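PDB 5VJ4: uncharacterized protein from Borrelia turicatae, which is of unknown function but is a putative surface lipoprotein, possibly lipid-binding, whose gene is differentially regulated in the tick-mammalian transmission cycle of relapsing fever spirochetes. Local coordinates for residues Lys106-Leu111 with Ile136-Asn141; Ile124-Gln128 with Asp190-Lys194; Lys151-Thr156 with Thr207-Ala211; Tyr216-Arg220 with Ile282-Gly287. All coordinates share one frame. Residues are numbered along the deposited sequence.

Interaction 1 of 4, residues Lys106-Leu111 with Ile136-Asn141; sequences KLIALL and IYDRLN. With SO4 (sulfate ion), chain F.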
# COMPACT_ATOMS: atom_id res chain seq x y z
N LYS A 106 1.47 -33.49 -17.02
CA LYS A 106 0.93 -33.05 -18.33
C LYS A 106 1.57 -31.74 -18.77
O LYS A 106 1.87 -31.57 -19.95
CB LYS A 106 -0.60 -33.03 -18.41
CG LYS A 106 -1.22 -32.87 -17.04
CD LYS A 106 -2.69 -33.24 -17.06
CE LYS A 106 -3.24 -33.36 -15.64
NZ LYS A 106 -4.65 -33.82 -15.68
N LEU A 107 1.81 -30.85 -17.81
CA LEU A 107 2.48 -29.59 -18.10
C LEU A 107 3.90 -29.82 -18.57
O LEU A 107 4.35 -29.17 -19.50
CB LEU A 107 2.49 -28.68 -16.88
CG LEU A 107 3.16 -27.30 -17.09
CD1 LEU A 107 2.59 -26.54 -18.27
CD2 LEU A 107 3.03 -26.48 -15.83
N ILE A 108 4.60 -30.73 -17.92
CA ILE A 108 5.92 -31.03 -18.35
C ILE A 108 5.89 -31.56 -19.78
O ILE A 108 6.77 -31.28 -20.58
CB ILE A 108 6.54 -32.10 -17.48
CG1 ILE A 108 6.65 -31.58 -16.06
CG2 ILE A 108 7.88 -32.55 -18.08
CD1 ILE A 108 7.77 -32.16 -15.23
N ALA A 109 4.88 -32.35 -20.11
CA ALA A 109 4.82 -32.92 -21.43
C ALA A 109 4.70 -31.82 -22.46
O ALA A 109 5.45 -31.81 -23.44
CB ALA A 109 3.67 -33.89 -21.53
N LEU A 110 3.81 -30.87 -22.20
CA LEU A 110 3.65 -29.71 -23.08
C LEU A 110 4.95 -28.90 -23.23
O LEU A 110 5.34 -28.53 -24.34
CB LEU A 110 2.50 -28.84 -22.61
CG LEU A 110 2.26 -27.53 -23.32
CD1 LEU A 110 1.87 -27.77 -24.78
CD2 LEU A 110 1.20 -26.72 -22.58
N LEU A 111 5.64 -28.65 -22.12
CA LEU A 111 6.90 -27.91 -22.20
C LEU A 111 7.94 -28.65 -23.02
O LEU A 111 8.69 -28.01 -23.76
CB LEU A 111 7.45 -27.53 -20.82
CG LEU A 111 6.59 -26.67 -19.87
CD1 LEU A 111 7.24 -26.57 -18.49
CD2 LEU A 111 6.31 -25.28 -20.42
N ILE A 136 -1.89 -22.39 -15.91
CA ILE A 136 -0.77 -22.02 -16.78
C ILE A 136 -0.67 -22.93 -18.00
O ILE A 136 -0.22 -22.50 -19.07
CB ILE A 136 0.55 -21.84 -16.01
CG1 ILE A 136 1.04 -23.14 -15.52
CG2 ILE A 136 0.47 -20.82 -14.86
CD1 ILE A 136 2.15 -23.50 -16.46
N TYR A 137 -1.13 -24.17 -17.84
CA TYR A 137 -1.29 -25.09 -18.99
C TYR A 137 -2.28 -24.50 -19.99
O TYR A 137 -1.98 -24.40 -21.19
CB TYR A 137 -1.73 -26.51 -18.56
CG TYR A 137 -1.84 -27.52 -19.71
CD1 TYR A 137 -0.78 -28.37 -20.03
CD2 TYR A 137 -2.99 -27.59 -20.48
CE1 TYR A 137 -0.87 -29.25 -21.11
CE2 TYR A 137 -3.09 -28.48 -21.54
CZ TYR A 137 -2.03 -29.29 -21.86
OH TYR A 137 -2.14 -30.17 -22.90
N ASP A 138 -3.47 -24.13 -19.49
CA ASP A 138 -4.50 -23.55 -20.35
C ASP A 138 -3.97 -22.37 -21.13
O ASP A 138 -4.23 -22.26 -22.33
CB ASP A 138 -5.75 -23.15 -19.55
CG ASP A 138 -6.51 -24.35 -19.02
OD1 ASP A 138 -6.79 -25.28 -19.81
OD2 ASP A 138 -6.85 -24.37 -17.81
N ARG A 139 -3.18 -21.51 -20.46
CA ARG A 139 -2.66 -20.32 -21.12
C ARG A 139 -1.64 -20.72 -22.15
O ARG A 139 -1.82 -20.39 -23.33
CB ARG A 139 -2.08 -19.32 -20.13
CG ARG A 139 -1.82 -17.94 -20.71
CD ARG A 139 -3.10 -17.11 -20.84
NE ARG A 139 -2.79 -15.69 -21.07
CZ ARG A 139 -2.51 -15.11 -22.25
NH1 ARG A 139 -2.47 -15.79 -23.38
NH2 ARG A 139 -2.26 -13.82 -22.30
N LEU A 140 -0.61 -21.46 -21.73
CA LEU A 140 0.53 -21.73 -22.62
C LEU A 140 0.15 -22.52 -23.87
O LEU A 140 0.76 -22.39 -24.94
CB LEU A 140 1.65 -22.44 -21.87
CG LEU A 140 2.38 -21.66 -20.79
CD1 LEU A 140 3.55 -22.46 -20.23
CD2 LEU A 140 2.88 -20.35 -21.36
N ASN A 141 -0.89 -23.32 -23.75
CA ASN A 141 -1.29 -24.22 -24.79
C ASN A 141 -1.74 -23.46 -26.02
O ASN A 141 -1.24 -23.71 -27.12
CB ASN A 141 -2.39 -25.11 -24.24
CG ASN A 141 -2.67 -26.30 -25.11
OD1 ASN A 141 -1.79 -26.82 -25.81
ND2 ASN A 141 -3.92 -26.73 -25.06
S SO4 F . -1.00 -12.34 -26.73
O1 SO4 F . -1.93 -11.89 -27.79
O2 SO4 F . -0.03 -11.27 -26.44
O3 SO4 F . -0.17 -13.48 -27.17
O4 SO4 F . -1.88 -12.68 -25.58
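Two short helical segments run almost parallel here, their axes 20° apart and 10.4 Å at closest approach. They belong to helices 105-114 and 133-141 of an all-helical fold, with helix 118-128 between them in the chain. A spacing this wide is filled by apolar side chains. Leu110 projects into the gap, its CD2 3.6 Å from Tyr137 CE1 and 4.4 Å from Leu140 CB. Leu107 CD1 lies 4.2 Å from Tyr137 CD1, while Lys106 O and Leu107 CA lie at the edge of the tyrosine ring. Leu111 CD2 meets Leu140 CD1 at 4.0 Å, on the side where Ile124 of helix 118-128 also packs against Leu140. On the far flank of the second helix, Arg139 turns from this interface to Phe200 O and Ile205 O, and its NH2 reaches sulfate O4 in a weak 3.5 Å hydrogen bond.

Interaction 2 of 4, residues Ile124-Gln128 with Asp190-Lys194; sequences ISYIQ and DGLVK. With SO4 (sulfate ion), chain C.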
# COMPACT_ATOMS: atom_id res chain seq x y z
N ILE A 124 9.11 -21.13 -15.58
CA ILE A 124 7.67 -21.33 -15.56
C ILE A 124 7.19 -21.62 -14.13
O ILE A 124 6.22 -21.04 -13.68
CB ILE A 124 7.26 -22.43 -16.55
CG1 ILE A 124 7.52 -21.95 -17.98
CG2 ILE A 124 5.79 -22.76 -16.40
CD1 ILE A 124 6.50 -20.98 -18.53
N SER A 125 7.91 -22.46 -13.39
CA SER A 125 7.52 -22.70 -12.03
C SER A 125 7.55 -21.42 -11.20
O SER A 125 6.67 -21.19 -10.37
CB SER A 125 8.40 -23.75 -11.40
OG SER A 125 8.20 -23.72 -10.00
N TYR A 126 8.55 -20.59 -11.45
CA TYR A 126 8.67 -19.29 -10.78
C TYR A 126 7.47 -18.36 -11.03
O TYR A 126 6.73 -18.07 -10.09
CB TYR A 126 9.95 -18.62 -11.19
CG TYR A 126 10.22 -17.30 -10.55
CD1 TYR A 126 10.69 -17.23 -9.24
CD2 TYR A 126 10.07 -16.11 -11.29
CE1 TYR A 126 10.97 -16.00 -8.66
CE2 TYR A 126 10.37 -14.87 -10.73
CZ TYR A 126 10.80 -14.82 -9.41
OH TYR A 126 11.04 -13.60 -8.85
N ILE A 127 7.24 -17.93 -12.28
CA ILE A 127 6.10 -17.06 -12.53
C ILE A 127 4.77 -17.72 -12.24
O ILE A 127 3.74 -17.06 -12.23
CB ILE A 127 6.07 -16.45 -13.93
CG1 ILE A 127 6.01 -17.54 -14.98
CG2 ILE A 127 7.26 -15.53 -14.10
CD1 ILE A 127 5.78 -16.97 -16.37
N GLN A 128 4.78 -19.02 -12.00
CA GLN A 128 3.54 -19.73 -11.72
C GLN A 128 2.92 -19.23 -10.41
O GLN A 128 1.71 -19.12 -10.29
CB GLN A 128 3.80 -21.21 -11.61
CG GLN A 128 2.62 -22.10 -11.94
CD GLN A 128 2.79 -23.47 -11.33
OE1 GLN A 128 3.85 -24.10 -11.42
NE2 GLN A 128 1.76 -23.92 -10.66
N ASP A 190 9.87 -10.49 -5.78
CA ASP A 190 9.24 -11.77 -6.18
C ASP A 190 7.74 -11.60 -6.34
O ASP A 190 7.18 -11.87 -7.42
CB ASP A 190 9.51 -12.88 -5.16
CG ASP A 190 10.89 -13.54 -5.34
OD1 ASP A 190 11.50 -13.37 -6.42
OD2 ASP A 190 11.35 -14.22 -4.39
N GLY A 191 7.11 -11.06 -5.30
CA GLY A 191 5.67 -10.86 -5.31
C GLY A 191 5.24 -10.09 -6.52
O GLY A 191 4.31 -10.49 -7.22
N LEU A 192 5.94 -8.99 -6.79
CA LEU A 192 5.54 -8.10 -7.86
C LEU A 192 5.67 -8.80 -9.20
O LEU A 192 4.77 -8.72 -10.05
CB LEU A 192 6.34 -6.81 -7.82
CG LEU A 192 6.00 -5.87 -6.66
CD1 LEU A 192 7.17 -4.95 -6.44
CD2 LEU A 192 4.77 -5.06 -6.92
N VAL A 193 6.76 -9.55 -9.36
CA VAL A 193 6.95 -10.34 -10.56
C VAL A 193 5.85 -11.36 -10.70
O VAL A 193 5.18 -11.40 -11.76
CB VAL A 193 8.34 -10.98 -10.61
CG1 VAL A 193 8.52 -11.80 -11.90
CG2 VAL A 193 9.39 -9.88 -10.54
N LYS A 194 5.60 -12.15 -9.64
CA LYS A 194 4.51 -13.14 -9.70
C LYS A 194 3.19 -12.47 -10.06
O LYS A 194 2.40 -13.04 -10.82
CB LYS A 194 4.43 -13.98 -8.44
CG LYS A 194 5.64 -14.90 -8.26
CD LYS A 194 6.06 -15.02 -6.80
CE LYS A 194 6.54 -16.41 -6.41
NZ LYS A 194 7.81 -16.87 -7.04
S SO4 C . 3.08 -28.13 -9.78
O1 SO4 C . 2.68 -26.74 -9.46
O2 SO4 C . 3.66 -28.17 -11.14
O3 SO4 C . 4.15 -28.52 -8.86
O4 SO4 C . 1.90 -29.03 -9.68
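At the start of segment 124-128, Ile124 and Ser125 make no contact with 190-194, and the interface begins at Tyr126. Its t rotamer sends the ring across to the other helix, where OH donates a very short 2.5 Å hydrogen bond to Asp190 OD1, CE2 packs 3.8 Å from Val193 CG1, and Lys194 NZ sits 4.1 Å from the ring centroid in an off-centre cation-pi contact. The same NZ makes a weak 3.5 Å hydrogen bond to Tyr126 O, so one residue is gripped at backbone and ring alike. Ile127 follows, its CA only 5.1 Å from that of Lys194, while Gln128 faces the other way and gives NE2 to sulfate O1 at 3.2 Å. Close CA atoms at a single point suit helices crossing nearly at right angles, here 95° with axes 9.7 Å apart. Around the crossing, helix 145-171 packs on Tyr126 and Ile127 and supplies Lys163, a salt-bridge partner of Asp190 OD1, while helix 133-141 covers Ile124 and helix 263-301 lies against Leu192.

Interaction 3 of 4, residues Lys151-Thr156 with Thr207-Ala211; sequences KIIKPT and TDRFA. With SO4 (sulfate ion), chain D; SO4 (sulfate ion), chain F.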
# COMPACT_ATOMS: atom_id res chain seq x y z
N LYS A 151 8.90 -14.78 -25.54
CA LYS A 151 8.28 -13.74 -24.72
C LYS A 151 8.06 -14.12 -23.28
O LYS A 151 7.98 -13.24 -22.44
CB LYS A 151 6.96 -13.32 -25.33
CG LYS A 151 7.11 -12.76 -26.75
CD LYS A 151 7.97 -11.50 -26.81
CE LYS A 151 7.52 -10.62 -27.97
NZ LYS A 151 8.36 -9.40 -28.14
N ILE A 152 7.93 -15.41 -22.99
CA ILE A 152 7.77 -15.81 -21.61
C ILE A 152 9.06 -16.33 -21.02
O ILE A 152 9.55 -15.81 -20.00
CB ILE A 152 6.63 -16.81 -21.41
CG1 ILE A 152 5.34 -16.29 -22.03
CG2 ILE A 152 6.45 -17.12 -19.93
CD1 ILE A 152 4.95 -14.91 -21.55
N ILE A 153 9.65 -17.33 -21.67
CA ILE A 153 10.72 -18.06 -21.02
C ILE A 153 12.05 -17.28 -21.02
O ILE A 153 12.65 -17.09 -19.97
CB ILE A 153 10.85 -19.49 -21.57
CG1 ILE A 153 9.48 -20.17 -21.54
CG2 ILE A 153 11.91 -20.25 -20.79
CD1 ILE A 153 9.47 -21.66 -21.42
N LYS A 154 12.48 -16.82 -22.19
CA LYS A 154 13.74 -16.06 -22.30
C LYS A 154 13.82 -14.88 -21.33
O LYS A 154 14.79 -14.82 -20.54
CB LYS A 154 14.05 -15.65 -23.75
CG LYS A 154 14.73 -16.73 -24.59
CD LYS A 154 15.00 -16.21 -26.01
CE LYS A 154 15.78 -17.18 -26.88
NZ LYS A 154 15.70 -16.78 -28.31
N PRO A 155 12.80 -13.98 -21.32
CA PRO A 155 12.84 -12.86 -20.35
C PRO A 155 12.89 -13.32 -18.91
O PRO A 155 13.71 -12.81 -18.13
CB PRO A 155 11.54 -12.11 -20.60
CG PRO A 155 11.19 -12.45 -22.01
CD PRO A 155 11.59 -13.89 -22.15
N THR A 156 12.07 -14.31 -18.56
CA THR A 156 12.06 -14.79 -17.18
C THR A 156 13.41 -15.36 -16.80
O THR A 156 13.93 -15.10 -15.69
CB THR A 156 10.93 -15.79 -16.93
OG1 THR A 156 9.68 -15.14 -17.19
CG2 THR A 156 10.93 -16.21 -15.49
N THR A 207 1.54 -11.33 -24.20
CA THR A 207 2.95 -11.67 -24.23
C THR A 207 3.87 -10.44 -24.32
O THR A 207 4.88 -10.39 -23.61
CB THR A 207 3.25 -12.61 -25.40
OG1 THR A 207 2.78 -12.03 -26.63
CG2 THR A 207 2.57 -13.93 -25.16
N ASP A 208 3.50 -9.45 -25.15
CA ASP A 208 4.33 -8.25 -25.30
C ASP A 208 4.51 -7.52 -23.97
O ASP A 208 5.64 -7.16 -23.61
CB ASP A 208 3.74 -7.27 -26.30
CG ASP A 208 3.40 -7.91 -27.61
OD1 ASP A 208 4.35 -8.40 -28.28
OD2 ASP A 208 2.20 -7.92 -27.96
N ARG A 209 3.40 -7.30 -23.26
CA ARG A 209 3.47 -6.68 -21.96
C ARG A 209 4.23 -7.51 -20.93
O ARG A 209 5.02 -6.95 -20.17
CB ARG A 209 2.08 -6.30 -21.42
CG ARG A 209 2.11 -5.63 -20.05
CD ARG A 209 2.89 -4.32 -20.04
NE ARG A 209 2.69 -3.61 -18.78
CZ ARG A 209 3.50 -2.66 -18.33
NH1 ARG A 209 4.59 -2.29 -19.01
NH2 ARG A 209 3.23 -2.08 -17.18
N PHE A 210 4.01 -8.81 -20.90
CA PHE A 210 4.70 -9.64 -19.93
C PHE A 210 6.21 -9.49 -20.09
O PHE A 210 6.93 -9.26 -19.12
CB PHE A 210 4.29 -11.12 -20.00
CG PHE A 210 5.14 -11.99 -19.15
CD1 PHE A 210 6.42 -12.40 -19.59
CD2 PHE A 210 4.72 -12.38 -17.86
CE1 PHE A 210 7.24 -13.17 -18.76
CE2 PHE A 210 5.54 -13.16 -17.03
CZ PHE A 210 6.81 -13.56 -17.48
N ALA A 211 6.69 -9.60 -21.32
CA ALA A 211 8.14 -9.52 -21.54
C ALA A 211 8.67 -8.12 -21.30
O ALA A 211 9.79 -7.96 -20.85
CB ALA A 211 8.51 -9.99 -22.94
S SO4 D . -0.28 -6.66 -24.43
O1 SO4 D . -1.47 -6.52 -25.33
O2 SO4 D . 0.57 -5.45 -24.58
O3 SO4 D . 0.62 -7.80 -24.74
O4 SO4 D . -0.82 -6.84 -23.06
S SO4 F . -1.00 -12.34 -26.73
O1 SO4 F . -1.93 -11.89 -27.79
O2 SO4 F . -0.03 -11.27 -26.44
O3 SO4 F . -0.17 -13.48 -27.17
O4 SO4 F . -1.88 -12.68 -25.58
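A distorted helix gives this interface its character: segment 151-156 opens into a wider pi-type turn at 151-153 and kinks at Pro155, whose nitrogen carries no proton and so cannot bond back to the preceding turn. Thr156 restores the pattern, both its N (3.3 Å) and its OG1 (2.9 Å) donating to Ile152 O. Proline at 155 cannot give the i to i-4 bond to Lys151 O, and this oxygen packs instead 3.3 Å from Ala211 CB and 3.4 Å from Phe210 CD1. The small alanine suits the close approach, 9.1 Å between axes only 4° from parallel, and Pro155 CG packs on its CB at 3.8 Å. Phe210 fills the neighbouring space, with Ile152 CD1 3.5 Å from its CD1 and Thr156 OG1 at the ring edge, 3.3 Å from CZ. Toward the start of both segments, Lys151 NZ stays 4.1 Å from Asp208 OD1, too far for a salt bridge. The first residues of helix 207-214 bind two sulfates, probably from the crystallisation liquor: Thr207 N and OG1 reach O2 of one at 2.7 and 2.9 Å, and Arg209 N reaches O3 of the other at 3.2 Å. Helix 118-128 closes the apolar side through Ile127, helix 176-201 adds Phe200 and Ile196, and Arg209 NH2 hydrogen-bonds to Asp283 O of helix 263-301.

Interaction 4 of 4, residues Tyr216-Arg220 with Ile282-Gly287; sequences YYAPR and IDIYRG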
# COMPACT_ATOMS: atom_id res chain seq x y z
N TYR A 216 11.81 -4.93 -16.17
CA TYR A 216 11.91 -3.79 -15.29
C TYR A 216 12.64 -4.13 -13.99
O TYR A 216 13.17 -3.23 -13.31
CB TYR A 216 10.53 -3.20 -14.93
CG TYR A 216 9.74 -2.57 -16.07
CD1 TYR A 216 10.37 -2.02 -17.19
CD2 TYR A 216 8.35 -2.49 -16.00
CE1 TYR A 216 9.63 -1.42 -18.20
CE2 TYR A 216 7.60 -1.90 -17.02
CZ TYR A 216 8.24 -1.38 -18.11
OH TYR A 216 7.51 -0.82 -19.12
N TYR A 217 12.67 -5.42 -13.63
CA TYR A 217 13.13 -5.82 -12.30
C TYR A 217 14.60 -6.19 -12.27
O TYR A 217 15.21 -6.21 -11.21
CB TYR A 217 12.20 -6.91 -11.70
CG TYR A 217 10.90 -6.32 -11.15
CD1 TYR A 217 9.79 -6.17 -11.97
CD2 TYR A 217 10.81 -5.85 -9.83
CE1 TYR A 217 8.61 -5.58 -11.50
CE2 TYR A 217 9.64 -5.24 -9.35
CZ TYR A 217 8.54 -5.11 -10.19
OH TYR A 217 7.37 -4.53 -9.74
N ALA A 218 15.19 -6.45 -13.44
CA ALA A 218 16.60 -6.82 -13.52
C ALA A 218 17.52 -5.75 -12.90
O ALA A 218 18.28 -6.07 -11.96
CB ALA A 218 16.99 -7.15 -14.93
N PRO A 219 17.42 -4.46 -13.35
CA PRO A 219 18.13 -3.39 -12.68
C PRO A 219 17.93 -3.40 -11.17
O PRO A 219 18.89 -3.14 -10.42
CB PRO A 219 17.45 -2.15 -13.22
CG PRO A 219 17.06 -2.51 -14.59
CD PRO A 219 16.58 -3.91 -14.43
N ARG A 220 16.70 -3.69 -10.73
CA ARG A 220 16.34 -3.55 -9.35
C ARG A 220 17.06 -4.57 -8.49
O ARG A 220 17.45 -4.27 -7.35
CB ARG A 220 14.82 -3.55 -9.16
CG ARG A 220 14.11 -2.50 -10.00
CD ARG A 220 12.58 -2.60 -9.94
NE ARG A 220 11.93 -1.46 -10.55
CZ ARG A 220 10.80 -1.50 -11.24
NH1 ARG A 220 10.17 -2.64 -11.42
NH2 ARG A 220 10.29 -0.39 -11.78
N ILE A 282 5.60 2.76 -10.85
CA ILE A 282 6.52 3.07 -11.95
C ILE A 282 6.26 2.19 -13.17
O ILE A 282 6.21 2.70 -14.30
CB ILE A 282 8.02 2.94 -11.51
CG1 ILE A 282 8.34 3.93 -10.40
CG2 ILE A 282 8.97 3.15 -12.68
CD1 ILE A 282 9.80 3.96 -9.99
N ASP A 283 6.13 0.87 -12.94
CA ASP A 283 5.80 -0.07 -14.00
C ASP A 283 4.48 0.37 -14.65
O ASP A 283 4.40 0.50 -15.89
CB ASP A 283 5.64 -1.51 -13.47
CG ASP A 283 6.89 -2.04 -12.76
OD1 ASP A 283 8.04 -1.57 -13.04
OD2 ASP A 283 6.70 -2.98 -11.93
N ILE A 284 3.46 0.65 -13.83
CA ILE A 284 2.17 0.97 -14.40
C ILE A 284 2.29 2.20 -15.28
O ILE A 284 1.83 2.19 -16.41
CB ILE A 284 1.14 1.19 -13.30
CG1 ILE A 284 0.71 -0.16 -12.73
CG2 ILE A 284 -0.04 1.97 -13.85
CD1 ILE A 284 0.37 -0.14 -11.25
N TYR A 285 2.93 3.25 -14.76
CA TYR A 285 3.10 4.48 -15.47
C TYR A 285 3.76 4.24 -16.82
O TYR A 285 3.37 4.82 -17.83
CB TYR A 285 3.95 5.45 -14.67
CG TYR A 285 4.27 6.71 -15.44
CD1 TYR A 285 3.31 7.71 -15.59
CD2 TYR A 285 5.51 6.88 -16.05
CE1 TYR A 285 3.58 8.86 -16.32
CE2 TYR A 285 5.79 8.01 -16.79
CZ TYR A 285 4.82 8.99 -16.91
OH TYR A 285 5.11 10.12 -17.61
N ARG A 286 4.78 3.40 -16.82
CA ARG A 286 5.52 3.13 -18.03
C ARG A 286 4.67 2.49 -19.10
O ARG A 286 4.85 2.79 -20.27
CB ARG A 286 6.71 2.24 -17.76
CG ARG A 286 7.80 2.90 -16.99
CD ARG A 286 8.93 1.94 -16.83
NE ARG A 286 10.02 2.56 -16.11
CZ ARG A 286 10.90 1.92 -15.36
NH1 ARG A 286 10.82 0.61 -15.16
NH2 ARG A 286 11.85 2.62 -14.75
N GLY A 287 3.78 1.60 -18.68
CA GLY A 287 2.85 0.95 -19.59
C GLY A 287 1.96 1.97 -20.26
O GLY A 287 1.77 1.95 -21.48
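Charge pairing comes first where segment 216-220 meets the long helix 263-301. Arg220 forms a salt bridge with Asp283 in which NH1 (2.9 Å) and NH2 (2.8 Å) both donate to the single oxygen OD1, and the second carboxylate oxygen, OD2, takes a weak 2.8 Å hydrogen bond from Tyr217 OH. One aspartate thus collects two side chains from the partner segment. Two like charges also come close, Arg220 NH2 lying 3.6 Å from Arg286 NH1; consistent with charge compensation, Asp245 of helix 243-256 forms salt bridges with both, through Arg220 NE and Arg286 NH2. Aromatic contacts form a second group. Arg286 lies over one face of the Tyr216 ring, its CD 3.9 Å from the centroid in a CH-pi contact and its CZ 4.7 Å away as a cation-pi pair. Among the van der Waals contacts, Ile282 CG2 lies 3.9 Å from Arg220 NH2, beside the edge of the guanidinium. Helix 176-201 packs on Tyr217 through Leu192, Val193 and Ile196, helix 243-256 lies on Ile282 and Tyr285, and helix 308-334 meets Ile284 and Tyr285 through Tyr322, leaving this polar cluster at the centre of the helical body.

From the N terminus, interaction 1 closes the shortest loop, joining helices 105-114 and 133-141 around helix 118-128. Interaction 2 starts from that enclosed helix and ends on helix 176-201, so it crosses interaction 1, and Ile124 touches Ile136 and Leu140. Interaction 3 opens inside the second loop and closes beyond it, on helix 207-214; the two cross, with Ile127 packed against Ile152 and Phe210. Interaction 4 follows in series and carries the chain from 216-220 to helix 263-301. None nests: the crossings chain interactions 1 to 3, and direct contacts, through Arg209 from interaction 3 and Tyr217 with interaction 2, carry the connection on to helix 263-301.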